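5,10-methylenetetrahydrofolate dehydrogenase (PDB 5ZF1) probably catalyses the NADP+-dependent oxidation of 5,10-methylenetetrahydrofolate in folate-linked one-carbon metabolism. Local coordinates at residues L225-D239 against D257-T271. Numbering follows the deposited sequence.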
loop_
_atom_site.group_PDB
_atom_site.type_symbol
_atom_site.label_atom_id
_atom_site.label_comp_id
_atom_site.label_asym_id
_atom_site.label_seq_id
_atom_site.Cartn_x
_atom_site.Cartn_y
_atom_site.Cartn_z
ATOM N N LEU B 225 -2.387 24.037 -7.954
ATOM C CA LEU B 225 -3.534 24.921 -8.096
ATOM C C LEU B 225 -4.577 24.203 -8.936
ATOM O O LEU B 225 -4.330 23.888 -10.104
ATOM C CB LEU B 225 -3.142 26.264 -8.714
ATOM C CG LEU B 225 -4.268 27.300 -8.697
ATOM C CD1 LEU B 225 -4.874 27.413 -7.301
ATOM C CD2 LEU B 225 -3.765 28.658 -9.180
ATOM N N ILE B 226 -5.727 23.922 -8.329
ATOM C CA ILE B 226 -6.880 23.429 -9.072
ATOM C C ILE B 226 -7.622 24.647 -9.603
ATOM O O ILE B 226 -8.154 25.440 -8.826
ATOM C CB ILE B 226 -7.795 22.563 -8.199
ATOM C CG1 ILE B 226 -7.019 21.390 -7.600
ATOM C CG2 ILE B 226 -8.950 22.045 -9.029
ATOM C CD1 ILE B 226 -6.393 20.498 -8.631
ATOM N N LYS B 227 -7.647 24.801 -10.915
ATOM C CA LYS B 227 -8.365 25.888 -11.561
ATOM C C LYS B 227 -9.675 25.376 -12.138
ATOM O O LYS B 227 -9.857 24.178 -12.359
ATOM C CB LYS B 227 -7.521 26.519 -12.670
ATOM C CG LYS B 227 -6.064 26.719 -12.312
ATOM C CD LYS B 227 -5.342 27.446 -13.440
ATOM C CE LYS B 227 -4.138 26.665 -13.956
ATOM N NZ LYS B 227 -4.498 25.389 -14.641
ATOM N N ALA B 228 -10.588 26.315 -12.410
ATOM C CA ALA B 228 -11.923 25.939 -12.860
ATOM C C ALA B 228 -11.886 25.134 -14.153
ATOM O O ALA B 228 -12.718 24.239 -14.349
ATOM C CB ALA B 228 -12.792 27.187 -13.028
ATOM N N ASP B 229 -10.921 25.408 -15.036
ATOM C CA ASP B 229 -10.847 24.649 -16.279
ATOM C C ASP B 229 -10.328 23.232 -16.078
ATOM O O ASP B 229 -10.284 22.464 -17.048
ATOM C CB ASP B 229 -9.971 25.385 -17.296
ATOM C CG ASP B 229 -8.558 25.613 -16.797
ATOM O OD1 ASP B 229 -8.296 25.371 -15.601
ATOM O OD2 ASP B 229 -7.707 26.042 -17.607
ATOM N N MET B 230 -9.942 22.868 -14.858
ATOM C CA MET B 230 -9.511 21.512 -14.554
ATOM C C MET B 230 -10.630 20.664 -13.984
ATOM O O MET B 230 -10.413 19.484 -13.722
ATOM C CB MET B 230 -8.337 21.537 -13.566
ATOM C CG MET B 230 -7.063 22.152 -14.162
ATOM S SD MET B 230 -5.811 22.589 -12.944
ATOM C CE MET B 230 -5.533 21.004 -12.137
ATOM N N VAL B 231 -11.816 21.233 -13.773
ATOM C CA VAL B 231 -12.841 20.590 -12.960
ATOM C C VAL B 231 -13.982 20.145 -13.859
ATOM O O VAL B 231 -14.481 20.918 -14.688
ATOM C CB VAL B 231 -13.320 21.517 -11.835
ATOM C CG1 VAL B 231 -14.457 20.865 -11.029
ATOM C CG2 VAL B 231 -12.145 21.859 -10.936
ATOM N N LYS B 232 -14.358 18.892 -13.721
ATOM C CA LYS B 232 -15.542 18.384 -14.379
ATOM C C LYS B 232 -16.767 18.984 -13.703
ATOM O O LYS B 232 -16.848 18.983 -12.471
ATOM C CB LYS B 232 -15.558 16.859 -14.273
ATOM C CG LYS B 232 -16.644 16.147 -15.046
ATOM C CD LYS B 232 -16.558 14.642 -14.787
ATOM C CE LYS B 232 -17.770 13.896 -15.289
ATOM N NZ LYS B 232 -17.479 12.435 -15.340
ATOM N N PRO B 233 -17.740 19.499 -14.453
ATOM C CA PRO B 233 -18.942 20.031 -13.798
ATOM C C PRO B 233 -19.573 18.987 -12.885
ATOM O O PRO B 233 -19.743 17.827 -13.263
ATOM C CB PRO B 233 -19.857 20.395 -14.978
ATOM C CG PRO B 233 -18.919 20.617 -16.120
ATOM C CD PRO B 233 -17.809 19.619 -15.919
ATOM N N GLY B 234 -19.884 19.404 -11.654
ATOM C CA GLY B 234 -20.456 18.522 -10.664
ATOM C C GLY B 234 -19.471 17.672 -9.891
ATOM O O GLY B 234 -19.901 16.864 -9.068
ATOM N N ALA B 235 -18.166 17.830 -10.116
ATOM C CA ALA B 235 -17.188 17.010 -9.408
ATOM C C ALA B 235 -17.026 17.452 -7.949
ATOM O O ALA B 235 -17.389 18.558 -7.552
ATOM C CB ALA B 235 -15.835 17.071 -10.126
ATOM N N THR B 236 -16.445 16.566 -7.145
ATOM C CA THR B 236 -16.227 16.817 -5.737
ATOM C C THR B 236 -14.753 17.125 -5.546
ATOM O O THR B 236 -13.905 16.352 -5.995
ATOM C CB THR B 236 -16.624 15.596 -4.910
ATOM O OG1 THR B 236 -18.026 15.340 -5.089
ATOM C CG2 THR B 236 -16.317 15.798 -3.450
ATOM N N ILE B 237 -14.468 18.239 -4.888
ATOM C CA ILE B 237 -13.109 18.728 -4.668
ATOM C C ILE B 237 -12.866 18.792 -3.169
ATOM O O ILE B 237 -13.545 19.538 -2.455
ATOM C CB ILE B 237 -12.895 20.106 -5.310
ATOM C CG1 ILE B 237 -13.394 20.123 -6.760
ATOM C CG2 ILE B 237 -11.420 20.563 -5.150
ATOM C CD1 ILE B 237 -12.549 19.344 -7.724
ATOM N N ILE B 238 -11.883 18.033 -2.689
ATOM C CA ILE B 238 -11.488 18.070 -1.285
ATOM C C ILE B 238 -10.033 18.509 -1.204
ATOM O O ILE B 238 -9.143 17.824 -1.729
ATOM C CB ILE B 238 -11.681 16.717 -0.597
ATOM C CG1 ILE B 238 -13.179 16.390 -0.546
ATOM C CG2 ILE B 238 -11.060 16.744 0.813
ATOM C CD1 ILE B 238 -13.492 14.966 -0.160
ATOM N N ASP B 239 -9.802 19.650 -0.550
ATOM C CA ASP B 239 -8.469 20.162 -0.257
ATOM C C ASP B 239 -8.063 19.714 1.145
ATOM O O ASP B 239 -8.648 20.151 2.139
ATOM C CB ASP B 239 -8.458 21.686 -0.404
ATOM C CG ASP B 239 -7.064 22.273 -0.362
ATOM O OD1 ASP B 239 -6.107 21.529 -0.080
ATOM O OD2 ASP B 239 -6.927 23.493 -0.630
ATOM N N ASP B 257 -5.195 24.992 -1.968
ATOM C CA ASP B 257 -4.765 24.461 -3.257
ATOM C C ASP B 257 -5.798 24.649 -4.356
ATOM O O ASP B 257 -5.646 24.068 -5.435
ATOM C CB ASP B 257 -4.447 22.972 -3.130
ATOM C CG ASP B 257 -3.079 22.717 -2.550
ATOM O OD1 ASP B 257 -2.228 23.627 -2.627
ATOM O OD2 ASP B 257 -2.858 21.601 -2.029
ATOM N N VAL B 258 -6.851 25.425 -4.107
ATOM C CA VAL B 258 -7.997 25.506 -5.004
ATOM C C VAL B 258 -8.337 26.968 -5.251
ATOM O O VAL B 258 -8.351 27.783 -4.321
ATOM C CB VAL B 258 -9.217 24.749 -4.432
ATOM C CG1 VAL B 258 -10.391 24.785 -5.414
ATOM C CG2 VAL B 258 -8.844 23.310 -4.117
ATOM N N ASP B 259 -8.607 27.298 -6.511
ATOM C CA ASP B 259 -9.156 28.604 -6.865
ATOM C C ASP B 259 -10.624 28.571 -6.460
ATOM O O ASP B 259 -11.522 28.320 -7.268
ATOM C CB ASP B 259 -8.962 28.886 -8.350
ATOM C CG ASP B 259 -9.460 30.263 -8.762
ATOM O OD1 ASP B 259 -10.131 30.941 -7.954
ATOM O OD2 ASP B 259 -9.164 30.671 -9.905
ATOM N N TYR B 260 -10.860 28.832 -5.169
ATOM C CA TYR B 260 -12.166 28.555 -4.575
ATOM C C TYR B 260 -13.282 29.306 -5.289
ATOM O O TYR B 260 -14.312 28.719 -5.630
ATOM C CB TYR B 260 -12.152 28.894 -3.085
ATOM C CG TYR B 260 -13.449 28.551 -2.387
ATOM C CD1 TYR B 260 -14.433 29.510 -2.199
ATOM C CD2 TYR B 260 -13.695 27.262 -1.930
ATOM C CE1 TYR B 260 -15.625 29.199 -1.567
ATOM C CE2 TYR B 260 -14.882 26.939 -1.302
ATOM C CZ TYR B 260 -15.843 27.912 -1.120
ATOM O OH TYR B 260 -17.028 27.600 -0.494
ATOM N N GLU B 261 -13.091 30.607 -5.537
ATOM C CA GLU B 261 -14.182 31.406 -6.087
ATOM C C GLU B 261 -14.632 30.879 -7.442
ATOM O O GLU B 261 -15.835 30.751 -7.696
ATOM C CB GLU B 261 -13.774 32.877 -6.195
ATOM C CG GLU B 261 -14.886 33.755 -6.756
ATOM C CD GLU B 261 -14.488 35.213 -6.905
ATOM O OE1 GLU B 261 -13.574 35.665 -6.183
ATOM O OE2 GLU B 261 -15.099 35.909 -7.743
ATOM N N GLU B 262 -13.686 30.545 -8.320
ATOM C CA GLU B 262 -14.071 30.069 -9.644
ATOM C C GLU B 262 -14.470 28.598 -9.618
ATOM O O GLU B 262 -15.454 28.211 -10.259
ATOM C CB GLU B 262 -12.939 30.298 -10.641
ATOM C CG GLU B 262 -12.784 31.753 -11.084
ATOM C CD GLU B 262 -14.120 32.438 -11.357
ATOM O OE1 GLU B 262 -14.927 31.906 -12.153
ATOM O OE2 GLU B 262 -14.364 33.514 -10.767
ATOM N N VAL B 263 -13.738 27.768 -8.867
ATOM C CA VAL B 263 -14.037 26.340 -8.864
ATOM C C VAL B 263 -15.380 26.071 -8.206
ATOM O O VAL B 263 -16.097 25.150 -8.611
ATOM C CB VAL B 263 -12.891 25.559 -8.193
ATOM C CG1 VAL B 263 -13.316 24.124 -7.857
ATOM C CG2 VAL B 263 -11.695 25.549 -9.117
ATOM N N SER B 264 -15.759 26.888 -7.212
ATOM C CA SER B 264 -17.071 26.755 -6.579
ATOM C C SER B 264 -18.207 26.929 -7.576
ATOM O O SER B 264 -19.298 26.394 -7.360
ATOM C CB SER B 264 -17.227 27.769 -5.446
ATOM O OG SER B 264 -16.246 27.580 -4.441
ATOM N N LYS B 265 -17.978 27.678 -8.661
ATOM C CA LYS B 265 -18.974 27.836 -9.715
ATOM C C LYS B 265 -19.106 26.608 -10.605
ATOM O O LYS B 265 -20.064 26.530 -11.382
ATOM C CB LYS B 265 -18.636 29.041 -10.600
ATOM C CG LYS B 265 -18.588 30.383 -9.900
ATOM C CD LYS B 265 -18.149 31.459 -10.886
ATOM C CE LYS B 265 -17.895 32.792 -10.205
ATOM N NZ LYS B 265 -17.068 33.690 -11.065
ATOM N N ILE B 266 -18.172 25.662 -10.529
ATOM C CA ILE B 266 -18.163 24.496 -11.398
ATOM C C ILE B 266 -18.426 23.211 -10.624
ATOM O O ILE B 266 -19.182 22.350 -11.080
ATOM C CB ILE B 266 -16.825 24.399 -12.170
ATOM C CG1 ILE B 266 -16.491 25.731 -12.844
ATOM C CG2 ILE B 266 -16.889 23.268 -13.193
ATOM C CD1 ILE B 266 -17.451 26.101 -13.949
ATOM N N ALA B 267 -17.792 23.060 -9.465
ATOM C CA ALA B 267 -17.822 21.813 -8.722
ATOM C C ALA B 267 -19.214 21.540 -8.161
ATOM O O ALA B 267 -20.019 22.448 -7.951
ATOM C CB ALA B 267 -16.811 21.849 -7.576
ATOM N N GLY B 268 -19.489 20.255 -7.921
ATOM C CA GLY B 268 -20.712 19.876 -7.229
ATOM C C GLY B 268 -20.607 19.972 -5.723
ATOM O O GLY B 268 -21.605 20.230 -5.049
ATOM N N ALA B 269 -19.412 19.774 -5.168
ATOM C CA ALA B 269 -19.205 19.830 -3.728
ATOM C C ALA B 269 -17.751 20.208 -3.513
ATOM O O ALA B 269 -16.904 19.810 -4.309
ATOM C CB ALA B 269 -19.522 18.491 -3.057
ATOM N N ILE B 270 -17.469 20.997 -2.473
ATOM C CA ILE B 270 -16.118 21.519 -2.285
ATOM C C ILE B 270 -15.858 21.779 -0.807
ATOM O O ILE B 270 -16.754 22.161 -0.052
ATOM C CB ILE B 270 -15.911 22.806 -3.120
ATOM C CG1 ILE B 270 -14.437 23.212 -3.159
ATOM C CG2 ILE B 270 -16.784 23.946 -2.574
ATOM C CD1 ILE B 270 -14.175 24.418 -4.081
ATOM N N THR B 271 -14.612 21.578 -0.392
ATOM C CA THR B 271 -14.206 22.054 0.919
ATOM C C THR B 271 -14.212 23.581 0.947
ATOM O O THR B 271 -13.805 24.224 -0.025
ATOM C CB THR B 271 -12.811 21.537 1.274
ATOM O OG1 THR B 271 -12.000 21.524 0.093
ATOM C CG2 THR B 271 -12.925 20.119 1.822
#
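Ile-237 packs against Ala-267, Val-263 and Val-258 in the tight part of this contact. Its CG1, beside the backbone N (chi1 -49°), meets Ala-267 CB at 3.9 Å and also reaches Val-263 CG1, while CG2, on the other branch, meets Val-258 CG2. Val-231 wedges in beside it: CG2 packs on Val-263 CG1, the two side chains crossing at about a right angle, and CG1 lies 4.0 Å from Ile-266 CG2. Strands 236-239 and 269-270 pair in parallel, Ile-237 N bonding to Ala-269 O and Thr-271 N to Ile-237 O. Beyond the backbone ladder, Thr-271 OG1 accepts Asp-239 N at 3.0 Å. Asp-239 CG swings anti to its own N (chi1 -170°), which brings OD2 to Asp-257 N at 2.7 Å in a nearly straight bond that meets OD2 on the syn side, though tilted 26° from the carboxylate plane. Its OD1 faces Asp-257 OD2 at 3.8 Å, a like-charge approach probably eased by Gly-241 N, which bonds to the same OD1. A separate bridge, Ile-226 N to Asp-257 O and Asp-259 N to Ile-226 O, joins Ile-226 to the residues leading into helix 260-263, with Asp-259 at its N-cap position. The solvent side is looser: Leu-225 reaches across with CD1, which lies 3.8 Å from Asp-259 N, and exposed Gly-234, in a type II turn, is held by Gly-234 N to Ile-266 O (3.1 Å). In the Rossmann-type NAD(P)-binding domain, strand 236-239 runs between 269-270 and 215-218; Ile-238, on the sheet face away from Ile-237, packs against helix 140-151, and strand 3-4 flanks 269-270.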